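Local structure of putative methylthioribose-1-phosphate isomerase (Pyrococcus horikoshii OT3, 6A34) at residues T11-T16 against A212-Y217; A146-G151 against V175-V180; E302-C307 against V318-F323; T165-G170 against D199-V204. The protein probably catalyses the isomerisation of 5-methylthioribose 1-phosphate to 5-methylthioribulose 1-phosphate, a step of the methionine salvage pathway. All blocks are in the same frame, centred on the assembly; numbering follows the deposited sequence.

Contact 1. Residues T11-T16 against A212-Y217; sequences TKLPRT and AWEYSY
Trp-213 and Tyr-217, one turn apart on helix 206-217, both hold CG anti to the backbone N (chi1 -178° and -167°), and Leu-13 places CG anti to its own carbonyl carbon, so that its branched end reaches both rings. The loop carrying Leu-13 is shaped by an ST turn: Thr-11 OG1 accepts from Leu-13 N at 3.1 Å in an almost straight bond (165°), and it is also hydrogen-bonded to Asp-218, just past the helix. The CD2 methyl of Leu-13 lies over one face of Tyr-217, 3.8 Å from the ring centroid, a CH-pi contact. The same CD2 also meets Trp-213 CH2 obliquely at 3.5 Å. Leucine suits this place because its two methyls serve different neighbours: CD2 the two rings, CD1 Glu-214 CB, 3.7 Å away, while the carboxylate of Glu-214 is engaged by Arg-185, Asn-168 and the backbone N atoms of Ser-171 and Leu-172. An alanine at Tyr-217 would take away the ring face and would probably loosen the hold of the N-terminal loop on the helix. At the edge of that ring, near its plane, Lys-12 CB stands 3.9 Å from Tyr-217 CE1.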
loop_
_atom_site.group_PDB
_atom_site.type_symbol
_atom_site.label_atom_id
_atom_site.label_comp_id
_atom_site.label_asym_id
_atom_site.label_seq_id
_atom_site.Cartn_x
_atom_site.Cartn_y
_atom_site.Cartn_z
ATOM N N THR A 11 16.087 -23.638 -6.929
ATOM C CA THR A 11 16.384 -22.726 -5.824
ATOM C C THR A 11 17.704 -23.125 -5.167
ATOM O O THR A 11 18.089 -24.273 -5.220
ATOM C CB THR A 11 15.285 -22.747 -4.756
ATOM O OG1 THR A 11 15.530 -21.663 -3.852
ATOM C CG2 THR A 11 15.240 -24.059 -4.000
ATOM N N LYS A 12 18.340 -22.155 -4.515
ATOM C CA LYS A 12 19.530 -22.382 -3.722
ATOM C C LYS A 12 19.170 -22.439 -2.233
ATOM O O LYS A 12 20.008 -22.717 -1.412
ATOM C CB LYS A 12 20.547 -21.267 -3.957
ATOM C CG LYS A 12 21.233 -21.287 -5.313
ATOM C CD LYS A 12 21.978 -19.982 -5.607
ATOM C CE LYS A 12 22.280 -19.796 -7.082
ATOM N NZ LYS A 12 21.951 -18.425 -7.549
ATOM N N LEU A 13 17.911 -22.156 -1.911
ATOM C CA LEU A 13 17.433 -22.169 -0.563
ATOM C C LEU A 13 17.292 -23.611 -0.092
ATOM O O LEU A 13 16.850 -24.473 -0.860
ATOM C CB LEU A 13 16.064 -21.478 -0.492
ATOM C CG LEU A 13 16.064 -19.957 -0.638
ATOM C CD1 LEU A 13 14.643 -19.434 -0.766
ATOM C CD2 LEU A 13 16.767 -19.272 0.524
ATOM N N PRO A 14 17.546 -23.873 1.211
ATOM C CA PRO A 14 17.134 -25.126 1.838
ATOM C C PRO A 14 15.612 -25.137 2.001
ATOM O O PRO A 14 14.957 -24.086 1.858
ATOM C CB PRO A 14 17.743 -25.054 3.244
ATOM C CG PRO A 14 17.702 -23.567 3.536
ATOM C CD PRO A 14 18.028 -22.906 2.207
ATOM N N ARG A 15 15.071 -26.317 2.312
ATOM C CA ARG A 15 13.696 -26.450 2.679
ATOM C C ARG A 15 13.421 -25.499 3.853
ATOM O O ARG A 15 14.293 -25.219 4.664
ATOM C CB ARG A 15 13.359 -27.921 2.940
ATOM C CG ARG A 15 12.934 -28.654 1.680
ATOM C CD ARG A 15 13.258 -30.112 1.465
ATOM N NE ARG A 15 12.107 -30.900 1.810
ATOM C CZ ARG A 15 11.672 -32.039 1.265
ATOM N NH1 ARG A 15 10.861 -32.764 1.999
ATOM N NH2 ARG A 15 11.951 -32.440 0.040
ATOM N N THR A 16 12.208 -24.953 3.849
ATOM C CA THR A 16 11.687 -24.051 4.870
ATOM C C THR A 16 11.687 -24.752 6.229
ATOM O O THR A 16 11.899 -24.126 7.247
ATOM C CB THR A 16 10.267 -23.598 4.495
ATOM O OG1 THR A 16 10.365 -22.883 3.261
ATOM C CG2 THR A 16 9.600 -22.762 5.560
ATOM N N ALA A 212 10.749 -10.483 -1.592
ATOM C CA ALA A 212 11.854 -9.727 -2.212
ATOM C C ALA A 212 13.195 -10.432 -1.870
ATOM O O ALA A 212 14.098 -10.547 -2.707
ATOM C CB ALA A 212 11.805 -8.271 -1.792
ATOM N N TRP A 213 13.277 -10.953 -0.642
ATOM C CA TRP A 213 14.420 -11.633 -0.130
ATOM C C TRP A 213 14.657 -12.962 -0.867
ATOM O O TRP A 213 15.706 -13.132 -1.453
ATOM C CB TRP A 213 14.279 -11.832 1.378
ATOM C CG TRP A 213 15.497 -12.493 1.917
ATOM C CD1 TRP A 213 16.656 -11.879 2.268
ATOM C CD2 TRP A 213 15.726 -13.907 2.033
ATOM N NE1 TRP A 213 17.585 -12.817 2.613
ATOM C CE2 TRP A 213 17.048 -14.067 2.498
ATOM C CE3 TRP A 213 14.950 -15.048 1.802
ATOM C CZ2 TRP A 213 17.618 -15.322 2.732
ATOM C CZ3 TRP A 213 15.505 -16.290 2.055
ATOM C CH2 TRP A 213 16.823 -16.423 2.505
ATOM N N GLU A 214 13.687 -13.882 -0.861
ATOM C CA GLU A 214 13.923 -15.225 -1.435
ATOM C C GLU A 214 14.135 -15.158 -2.950
ATOM O O GLU A 214 14.918 -15.937 -3.460
ATOM C CB GLU A 214 12.837 -16.247 -1.095
ATOM C CG GLU A 214 11.403 -15.861 -1.440
ATOM C CD GLU A 214 10.496 -17.085 -1.443
ATOM O OE1 GLU A 214 10.728 -17.951 -2.307
ATOM O OE2 GLU A 214 9.635 -17.235 -0.521
ATOM N N TYR A 215 13.421 -14.271 -3.669
ATOM C CA TYR A 215 13.538 -14.280 -5.118
ATOM C C TYR A 215 14.870 -13.640 -5.495
ATOM O O TYR A 215 15.516 -14.043 -6.489
ATOM C CB TYR A 215 12.341 -13.617 -5.808
ATOM C CG TYR A 215 11.023 -14.334 -5.624
ATOM C CD1 TYR A 215 10.932 -15.711 -5.763
ATOM C CD2 TYR A 215 9.867 -13.648 -5.280
ATOM C CE1 TYR A 215 9.732 -16.384 -5.592
ATOM C CE2 TYR A 215 8.660 -14.307 -5.110
ATOM C CZ TYR A 215 8.586 -15.682 -5.265
ATOM O OH TYR A 215 7.411 -16.360 -5.072
ATOM N N SER A 216 15.270 -12.643 -4.707
ATOM C CA SER A 216 16.589 -12.067 -4.859
ATOM C C SER A 216 17.681 -13.111 -4.536
ATOM O O SER A 216 18.587 -13.317 -5.311
ATOM C CB SER A 216 16.750 -10.820 -4.050
ATOM O OG SER A 216 17.912 -10.154 -4.495
ATOM N N TYR A 217 17.568 -13.794 -3.402
ATOM C CA TYR A 217 18.492 -14.840 -3.033
ATOM C C TYR A 217 18.772 -15.780 -4.209
ATOM O O TYR A 217 19.923 -16.164 -4.422
ATOM C CB TYR A 217 17.963 -15.647 -1.849
ATOM C CG TYR A 217 18.991 -16.541 -1.197
ATOM C CD1 TYR A 217 19.168 -17.838 -1.637
ATOM C CD2 TYR A 217 19.763 -16.107 -0.134
ATOM C CE1 TYR A 217 20.082 -18.689 -1.046
ATOM C CE2 TYR A 217 20.686 -16.947 0.473
ATOM C CZ TYR A 217 20.852 -18.247 0.009
ATOM O OH TYR A 217 21.732 -19.130 0.579
#

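Contact 2. Residues A146-G151 against V175-V180; sequences ANLRMG and VHLGTV
Asn-147, the residue most deeply covered here, points from helix 125-157 toward the loop that precedes helix 180-189 in the Rossmann-like part of the chain. Its ND2 donates to His-176 O at 2.9 Å, with an N-H...O angle of 155°; the oxygen lies near the amide plane of Asn-147, and the nitrogen lies in the carbonyl plane of His-176. ND2 also makes a weak bond to Asp-143, one turn back on the same helix, whose carboxylate takes the backbone N of Val-175. An asparagine suits the spot because its short, flat amide can donate to a backbone carbonyl while its carbon atoms lie close against the chain: Gly-178 O is 3.3 Å from Asn-147 CB.

Leu-177, at phi 89° and psi -45°, forms the corner of a tight bend of the gamma-turn kind, closed by a weak bond from Gly-178 N to His-176 O. Its side chain leans toward the helix, and CD1 meets Leu-148 CD2 at 3.7 Å. Gly-178 follows with backbone angles at which any side chain would collide with the carbonyl oxygen of Leu-177, so only glycine is comfortable here.

Thr-179 presents its methyl to the helix, CG2 lying 3.7 Å from Met-150 SD and 3.8 Å from Asn-147 OD1. The Met-150 chain, bent at its last torsion, runs beside Thr-179 and points the same way. The amide of Asn-147 gives a buried backbone carbonyl a directional partner, which is likely to hold the bend of the loop against the helix, while Leu-148, Leu-177, Met-150 and Thr-179 fill the flanks.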
loop_
_atom_site.group_PDB
_atom_site.type_symbol
_atom_site.label_atom_id
_atom_site.label_comp_id
_atom_site.label_asym_id
_atom_site.label_seq_id
_atom_site.Cartn_x
_atom_site.Cartn_y
_atom_site.Cartn_z
ATOM N N ALA A 146 3.890 -31.349 -5.084
ATOM C CA ALA A 146 2.747 -30.573 -5.561
ATOM C C ALA A 146 3.275 -29.271 -6.166
ATOM O O ALA A 146 2.853 -28.855 -7.224
ATOM C CB ALA A 146 1.780 -30.316 -4.436
ATOM N N ASN A 147 4.259 -28.666 -5.505
ATOM C CA ASN A 147 4.813 -27.391 -5.921
ATOM C C ASN A 147 5.576 -27.565 -7.233
ATOM O O ASN A 147 5.487 -26.704 -8.125
ATOM C CB ASN A 147 5.665 -26.760 -4.823
ATOM C CG ASN A 147 4.826 -26.397 -3.623
ATOM O OD1 ASN A 147 3.606 -26.246 -3.745
ATOM N ND2 ASN A 147 5.471 -26.233 -2.480
ATOM N N LEU A 148 6.283 -28.687 -7.372
ATOM C CA LEU A 148 7.017 -28.936 -8.589
ATOM C C LEU A 148 6.065 -28.979 -9.796
ATOM O O LEU A 148 6.331 -28.376 -10.828
ATOM C CB LEU A 148 7.773 -30.249 -8.453
ATOM C CG LEU A 148 9.188 -30.136 -7.925
ATOM C CD1 LEU A 148 9.762 -31.536 -7.682
ATOM C CD2 LEU A 148 10.060 -29.357 -8.888
ATOM N N ARG A 149 4.959 -29.696 -9.651
ATOM C CA ARG A 149 3.963 -29.827 -10.702
ATOM C C ARG A 149 3.342 -28.458 -11.018
ATOM O O ARG A 149 3.274 -28.069 -12.194
ATOM C CB ARG A 149 2.892 -30.840 -10.291
ATOM C CG ARG A 149 3.371 -32.291 -10.273
ATOM C CD ARG A 149 2.275 -33.300 -9.999
ATOM N NE ARG A 149 1.469 -33.039 -8.805
ATOM C CZ ARG A 149 1.663 -33.605 -7.616
ATOM N NH1 ARG A 149 2.772 -34.292 -7.398
ATOM N NH2 ARG A 149 0.741 -33.495 -6.667
ATOM N N MET A 150 2.893 -27.735 -9.984
ATOM C CA MET A 150 2.290 -26.404 -10.177
ATOM C C MET A 150 3.225 -25.517 -11.010
ATOM O O MET A 150 2.783 -24.826 -11.881
ATOM C CB MET A 150 2.065 -25.691 -8.843
ATOM C CG MET A 150 0.689 -25.838 -8.270
ATOM S SD MET A 150 0.707 -25.120 -6.593
ATOM C CE MET A 150 0.943 -26.575 -5.575
ATOM N N GLY A 151 4.518 -25.516 -10.680
ATOM C CA GLY A 151 5.490 -24.639 -11.311
ATOM C C GLY A 151 5.552 -24.875 -12.807
ATOM O O GLY A 151 5.587 -23.917 -13.594
ATOM N N VAL A 175 6.965 -25.895 2.052
ATOM C CA VAL A 175 8.077 -26.726 2.435
ATOM C C VAL A 175 9.234 -26.400 1.504
ATOM O O VAL A 175 10.351 -26.245 1.980
ATOM C CB VAL A 175 7.713 -28.215 2.417
ATOM C CG1 VAL A 175 8.912 -29.090 2.743
ATOM C CG2 VAL A 175 6.557 -28.488 3.343
ATOM N N HIS A 176 8.953 -26.256 0.205
ATOM C CA HIS A 176 10.008 -25.859 -0.753
ATOM C C HIS A 176 9.377 -25.306 -2.048
ATOM O O HIS A 176 8.352 -25.777 -2.468
ATOM C CB HIS A 176 10.981 -27.054 -0.978
ATOM C CG HIS A 176 12.419 -26.676 -1.158
ATOM N ND1 HIS A 176 13.302 -27.475 -1.882
ATOM C CD2 HIS A 176 13.124 -25.574 -0.752
ATOM C CE1 HIS A 176 14.494 -26.878 -1.911
ATOM N NE2 HIS A 176 14.414 -25.700 -1.211
ATOM N N LEU A 177 10.010 -24.272 -2.624
ATOM C CA LEU A 177 9.811 -23.778 -4.003
ATOM C C LEU A 177 8.700 -22.716 -4.091
ATOM O O LEU A 177 8.851 -21.689 -4.819
ATOM C CB LEU A 177 9.504 -24.945 -4.951
ATOM C CG LEU A 177 10.551 -26.052 -5.006
ATOM C CD1 LEU A 177 10.132 -27.117 -6.004
ATOM C CD2 LEU A 177 11.914 -25.495 -5.364
ATOM N N GLY A 178 7.574 -22.975 -3.420
ATOM C CA GLY A 178 6.439 -22.064 -3.438
ATOM C C GLY A 178 5.368 -22.524 -4.396
ATOM O O GLY A 178 5.554 -23.504 -5.087
ATOM N N THR A 179 4.233 -21.816 -4.391
ATOM C CA THR A 179 3.195 -22.000 -5.385
ATOM C C THR A 179 3.527 -21.057 -6.536
ATOM O O THR A 179 4.011 -21.483 -7.617
ATOM C CB THR A 179 1.801 -21.890 -4.747
ATOM O OG1 THR A 179 1.571 -20.635 -4.100
ATOM C CG2 THR A 179 1.598 -22.984 -3.719
ATOM N N VAL A 180 3.293 -19.763 -6.296
ATOM C CA VAL A 180 3.774 -18.754 -7.206
ATOM C C VAL A 180 5.283 -18.998 -7.391
ATOM O O VAL A 180 5.824 -18.994 -8.503
ATOM C CB VAL A 180 3.490 -17.323 -6.680
ATOM C CG1 VAL A 180 4.238 -16.273 -7.497
ATOM C CG2 VAL A 180 2.011 -16.983 -6.653
#

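Contact 3. Residues E302-C307 against V318-F323; sequences EEVLTC and VYNPAF
Two donors grip Glu-303 OE1: Asn-320 ND2 at 2.7 Å and water 1, also at 2.7 Å. The asparagine nitrogen approaches from above the carboxylate plane, 34° out of it, while the oxygen stays close to the plane of the amide; the two flat groups are turned 63° against each other. Water 1 gives its second hydrogen to Asn-320 OD1 at 3.0 Å, closing a small ring, and ND2 is also bonded to Ser-300 O. An amide fits here because it donates at one end and accepts at the other, and these bonds fix which end is which. Nearby Lys-258, predicted to bind substrate, would probably favour the ionised form of Glu-303.

Beside this polar group, Val-318 lays its two methyls against successive residues of the helix. CG1 slides past Val-304 CB at 3.6 Å, and CG2 meets Leu-305 CD2 at 3.5 Å; beta-branched valine can reach both neighbours without a long chain.

Glu-302 O receives both Thr-306 N and Thr-306 OG1 (2.7 Å) where helix 302-305 gives way to strand 306-307. That strand pairs antiparallel with 310-311, and its Cys-307 forms a disulfide with Cys-307 of the second subunit, whose Leu-224 packs on Val-304. Residues 318-323 lead into strand 323-326, which borders the four-stranded sheet next to strand 255-258.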
loop_
_atom_site.group_PDB
_atom_site.type_symbol
_atom_site.label_atom_id
_atom_site.label_comp_id
_atom_site.label_asym_id
_atom_site.label_seq_id
_atom_site.Cartn_x
_atom_site.Cartn_y
_atom_site.Cartn_z
ATOM N N GLU A 302 -3.091 -2.652 14.946
ATOM C CA GLU A 302 -1.650 -2.332 15.049
ATOM C C GLU A 302 -0.916 -2.643 13.739
ATOM O O GLU A 302 0.055 -1.969 13.428
ATOM C CB GLU A 302 -0.993 -3.071 16.215
ATOM C CG GLU A 302 -1.514 -2.603 17.582
ATOM C CD GLU A 302 -1.200 -1.156 17.959
ATOM O OE1 GLU A 302 -0.010 -0.792 17.973
ATOM O OE2 GLU A 302 -2.141 -0.410 18.275
ATOM N N GLU A 303 -1.336 -3.674 13.005
ATOM C CA GLU A 303 -0.731 -3.970 11.721
ATOM C C GLU A 303 -0.819 -2.766 10.760
ATOM O O GLU A 303 0.033 -2.627 9.912
ATOM C CB GLU A 303 -1.401 -5.173 11.063
ATOM C CG GLU A 303 -1.182 -6.490 11.778
ATOM C CD GLU A 303 -1.777 -7.666 10.998
ATOM O OE1 GLU A 303 -2.612 -7.427 10.090
ATOM O OE2 GLU A 303 -1.408 -8.813 11.293
ATOM N N VAL A 304 -1.829 -1.897 10.908
ATOM C CA VAL A 304 -1.965 -0.686 10.037
ATOM C C VAL A 304 -1.331 0.571 10.681
ATOM O O VAL A 304 -0.797 1.423 9.952
ATOM C CB VAL A 304 -3.440 -0.447 9.667
ATOM C CG1 VAL A 304 -3.632 0.858 8.915
ATOM C CG2 VAL A 304 -4.017 -1.620 8.863
ATOM N N LEU A 305 -1.437 0.709 12.012
ATOM C CA LEU A 305 -0.960 1.885 12.750
ATOM C C LEU A 305 0.567 1.876 12.766
ATOM O O LEU A 305 1.152 2.933 12.849
ATOM C CB LEU A 305 -1.506 1.890 14.184
ATOM C CG LEU A 305 -3.023 1.960 14.297
ATOM C CD1 LEU A 305 -3.455 1.770 15.731
ATOM C CD2 LEU A 305 -3.574 3.265 13.748
ATOM N N THR A 306 1.161 0.672 12.722
ATOM C CA THR A 306 2.583 0.482 12.581
ATOM C C THR A 306 2.921 -0.112 11.205
ATOM O O THR A 306 2.097 -0.726 10.517
ATOM C CB THR A 306 3.164 -0.387 13.703
ATOM O OG1 THR A 306 2.763 -1.735 13.475
ATOM C CG2 THR A 306 2.730 0.028 15.095
ATOM N N CYS A 307 4.174 0.123 10.824
ATOM C CA CYS A 307 4.777 -0.274 9.593
ATOM C C CYS A 307 6.216 -0.683 9.911
ATOM O O CYS A 307 7.035 0.178 10.240
ATOM C CB CYS A 307 4.757 0.901 8.631
ATOM S SG CYS A 307 5.036 0.408 6.913
ATOM N N VAL A 318 -9.185 1.867 12.652
ATOM C CA VAL A 318 -8.627 1.206 11.507
ATOM C C VAL A 318 -9.615 0.135 11.038
ATOM O O VAL A 318 -10.358 -0.412 11.833
ATOM C CB VAL A 318 -7.300 0.537 11.908
ATOM C CG1 VAL A 318 -6.865 -0.527 10.912
ATOM C CG2 VAL A 318 -6.212 1.566 12.133
ATOM N N TYR A 319 -9.538 -0.228 9.761
ATOM C CA TYR A 319 -10.163 -1.441 9.292
ATOM C C TYR A 319 -9.090 -2.273 8.597
ATOM O O TYR A 319 -8.448 -1.791 7.689
ATOM C CB TYR A 319 -11.319 -1.101 8.362
ATOM C CG TYR A 319 -12.081 -2.287 7.840
ATOM C CD1 TYR A 319 -12.645 -3.216 8.700
ATOM C CD2 TYR A 319 -12.263 -2.453 6.487
ATOM C CE1 TYR A 319 -13.367 -4.299 8.211
ATOM C CE2 TYR A 319 -12.965 -3.533 5.982
ATOM C CZ TYR A 319 -13.538 -4.445 6.849
ATOM O OH TYR A 319 -14.234 -5.482 6.325
ATOM N N ASN A 320 -8.871 -3.486 9.100
ATOM C CA ASN A 320 -7.781 -4.310 8.670
ATOM C C ASN A 320 -8.287 -5.690 8.231
ATOM O O ASN A 320 -7.983 -6.702 8.853
ATOM C CB ASN A 320 -6.733 -4.464 9.771
ATOM C CG ASN A 320 -5.535 -5.238 9.263
ATOM O OD1 ASN A 320 -5.352 -5.333 8.061
ATOM N ND2 ASN A 320 -4.717 -5.773 10.154
ATOM N N PRO A 321 -9.026 -5.817 7.115
ATOM C CA PRO A 321 -9.326 -7.148 6.590
ATOM C C PRO A 321 -8.021 -7.806 6.103
ATOM O O PRO A 321 -7.302 -7.209 5.337
ATOM C CB PRO A 321 -10.299 -6.834 5.451
ATOM C CG PRO A 321 -9.852 -5.467 4.987
ATOM C CD PRO A 321 -9.540 -4.732 6.273
ATOM N N ALA A 322 -7.724 -9.018 6.571
ATOM C CA ALA A 322 -6.537 -9.742 6.189
ATOM C C ALA A 322 -6.601 -10.243 4.735
ATOM O O ALA A 322 -5.552 -10.291 4.043
ATOM C CB ALA A 322 -6.354 -10.901 7.117
ATOM N N PHE A 323 -7.800 -10.660 4.302
ATOM C CA PHE A 323 -8.067 -11.288 2.993
ATOM C C PHE A 323 -9.172 -10.506 2.293
ATOM O O PHE A 323 -10.002 -9.909 2.937
ATOM C CB PHE A 323 -8.495 -12.750 3.180
ATOM C CG PHE A 323 -7.418 -13.531 3.878
ATOM C CD1 PHE A 323 -6.218 -13.807 3.234
ATOM C CD2 PHE A 323 -7.536 -13.876 5.220
ATOM C CE1 PHE A 323 -5.184 -14.459 3.898
ATOM C CE2 PHE A 323 -6.501 -14.525 5.881
ATOM C CZ PHE A 323 -5.331 -14.815 5.221
HETATM O O HOH W 1 -3.870 -7.862 7.719
#

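Contact 4. Residues T165-G170 against D199-V204; sequences THCNAG and DETRPV
Backbone pairing opens the contact: Asp-199 N donates to Thr-165 O at 3.2 Å in a nearly straight bond (174°). Two further hydrogen bonds run through one hydroxyl. Thr-201 OG1 accepts from Cys-167 N at 2.8 Å and donates in turn to Asp-199 O, also at 2.8 Å, so threonine serves as both acceptor and donor. Water 2 bridges Cys-167 O and Asp-199 O by donating to each.

These segments follow strands 161-165 and 193-199, parallel neighbours in the mixed sheet of a Rossmann-like fold, whose carboxy-terminal strand ends commonly carry active-site loops. Cys-167, predicted to stabilise the transition state, fits that position, close to the predicted substrate residues Gln-206 and Lys-258. Its SG accepts a weak bond from Asn-168 N at 3.1 Å.

His-166 and Asp-199 form a histidine-carboxylate hydrogen bond. ND1 of His-166 donates to Asp-199 OD2 at 2.7 Å (167°), in the ring plane and onto the anti lone pair, with ring and carboxylate planes 84° apart. NE2 meets Ile-259 O, so the ring is probably protonated at both nitrogens, as the carboxylate would favour. A leucine at His-166 would lose both bonds and would probably disturb the loop on which Cys-167 sits.

In van der Waals contact, Thr-201 CG2 lies over one face of the imidazole, 3.5 Å from His-166 NE2, and 4.0 Å from Cys-167 CB.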
loop_
_atom_site.group_PDB
_atom_site.type_symbol
_atom_site.label_atom_id
_atom_site.label_comp_id
_atom_site.label_asym_id
_atom_site.label_seq_id
_atom_site.Cartn_x
_atom_site.Cartn_y
_atom_site.Cartn_z
ATOM N N THR A 165 3.280 -10.115 -9.039
ATOM C CA THR A 165 2.661 -10.906 -7.989
ATOM C C THR A 165 2.521 -10.051 -6.734
ATOM O O THR A 165 2.851 -8.843 -6.719
ATOM C CB THR A 165 3.422 -12.218 -7.749
ATOM O OG1 THR A 165 2.632 -13.140 -6.989
ATOM C CG2 THR A 165 4.743 -12.009 -7.062
ATOM N N HIS A 166 1.942 -10.710 -5.726
ATOM C CA HIS A 166 1.409 -10.123 -4.550
ATOM C C HIS A 166 1.695 -11.057 -3.376
ATOM O O HIS A 166 1.601 -12.281 -3.502
ATOM C CB HIS A 166 -0.091 -9.894 -4.767
ATOM C CG HIS A 166 -0.717 -8.914 -3.825
ATOM N ND1 HIS A 166 -0.600 -7.557 -3.994
ATOM C CD2 HIS A 166 -1.487 -9.078 -2.727
ATOM C CE1 HIS A 166 -1.266 -6.925 -3.037
ATOM N NE2 HIS A 166 -1.824 -7.828 -2.250
ATOM N N CYS A 167 2.008 -10.464 -2.228
ATOM C CA CYS A 167 2.231 -11.190 -0.987
ATOM C C CYS A 167 3.452 -12.101 -1.116
ATOM O O CYS A 167 4.382 -11.775 -1.865
ATOM C CB CYS A 167 1.008 -11.997 -0.552
ATOM S SG CYS A 167 0.977 -12.229 1.249
ATOM N N ASN A 168 3.443 -13.204 -0.342
ATOM C CA ASN A 168 4.474 -14.258 -0.382
ATOM C C ASN A 168 3.815 -15.637 -0.536
ATOM O O ASN A 168 3.155 -16.139 0.398
ATOM C CB ASN A 168 5.366 -14.329 0.869
ATOM C CG ASN A 168 6.442 -15.392 0.717
ATOM O OD1 ASN A 168 6.434 -16.391 1.437
ATOM N ND2 ASN A 168 7.353 -15.204 -0.234
ATOM N N ALA A 169 4.065 -16.227 -1.707
ATOM C CA ALA A 169 3.630 -17.541 -2.074
ATOM C C ALA A 169 4.828 -18.263 -2.683
ATOM O O ALA A 169 4.689 -19.059 -3.617
ATOM C CB ALA A 169 2.469 -17.469 -3.029
ATOM N N GLY A 170 5.993 -17.981 -2.085
ATOM C CA GLY A 170 7.295 -18.525 -2.463
ATOM C C GLY A 170 7.689 -19.715 -1.594
ATOM O O GLY A 170 6.853 -20.315 -0.912
ATOM N N ASP A 199 4.580 -6.538 -5.375
ATOM C CA ASP A 199 3.822 -5.637 -4.514
ATOM C C ASP A 199 4.346 -5.844 -3.093
ATOM O O ASP A 199 4.442 -6.989 -2.645
ATOM C CB ASP A 199 2.325 -5.941 -4.546
ATOM C CG ASP A 199 1.608 -5.670 -5.863
ATOM O OD1 ASP A 199 2.161 -4.972 -6.721
ATOM O OD2 ASP A 199 0.469 -6.159 -6.008
ATOM N N GLU A 200 4.649 -4.757 -2.376
ATOM C CA GLU A 200 5.179 -4.879 -1.016
ATOM C C GLU A 200 4.179 -5.603 -0.108
ATOM O O GLU A 200 4.606 -6.328 0.811
ATOM C CB GLU A 200 5.614 -3.518 -0.471
ATOM C CG GLU A 200 4.526 -2.454 -0.354
ATOM C CD GLU A 200 5.047 -1.178 0.310
ATOM O OE1 GLU A 200 6.259 -1.166 0.615
ATOM O OE2 GLU A 200 4.249 -0.207 0.556
ATOM N N THR A 201 2.873 -5.352 -0.340
ATOM C CA THR A 201 1.720 -6.013 0.298
ATOM C C THR A 201 1.527 -5.605 1.767
ATOM O O THR A 201 1.689 -6.410 2.712
ATOM C CB THR A 201 1.799 -7.537 0.156
ATOM O OG1 THR A 201 2.256 -7.861 -1.159
ATOM C CG2 THR A 201 0.448 -8.187 0.368
ATOM N N ARG A 202 1.130 -4.347 1.949
ATOM C CA ARG A 202 0.674 -3.830 3.216
ATOM C C ARG A 202 -0.623 -4.544 3.586
ATOM O O ARG A 202 -1.336 -5.003 2.699
ATOM C CB ARG A 202 0.432 -2.313 3.139
ATOM C CG ARG A 202 1.675 -1.455 3.341
ATOM C CD ARG A 202 2.180 -1.433 4.776
ATOM N NE ARG A 202 1.314 -0.682 5.663
ATOM C CZ ARG A 202 1.415 -0.680 6.983
ATOM N NH1 ARG A 202 2.231 -1.534 7.588
ATOM N NH2 ARG A 202 0.682 0.177 7.674
ATOM N N PRO A 203 -0.926 -4.630 4.885
ATOM C CA PRO A 203 -0.113 -4.072 5.956
ATOM C C PRO A 203 1.077 -4.922 6.432
ATOM O O PRO A 203 2.007 -4.385 7.042
ATOM C CB PRO A 203 -1.066 -3.951 7.153
ATOM C CG PRO A 203 -2.226 -4.864 6.821
ATOM C CD PRO A 203 -2.315 -4.778 5.320
ATOM N N VAL A 204 1.047 -6.242 6.201
ATOM C CA VAL A 204 1.995 -7.147 6.861
ATOM C C VAL A 204 3.363 -7.122 6.140
ATOM O O VAL A 204 4.346 -7.444 6.753
ATOM C CB VAL A 204 1.385 -8.568 7.018
ATOM C CG1 VAL A 204 2.354 -9.561 7.645
ATOM C CG2 VAL A 204 0.113 -8.554 7.858
HETATM O O HOH W 2 4.934 -9.707 -3.704
#

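Contact 1 closes the widest loop, bringing the chain near its N terminus to helix 206-217, and contacts 2 and 4 nest inside it. Contact 2 joins helix 125-157 to residues 175-180; contact 4 joins residues 165-170 to 199-204. Because 165-170 falls inside the loop of contact 2 and 175-180 inside that of contact 4, the two cross, and Val-180 packs on Thr-165 and Ala-169. Contact 1 touches contact 2 through Leu-13 O and His-176 NE2. Contact 3 comes last, in series, closing a short loop that joins helix 302-305 to the residues leading into strand 323-326. It meets contact 4 through Thr-306 O and Arg-202 NH1, but lies about 12 Å from contact 2 between nearest atoms.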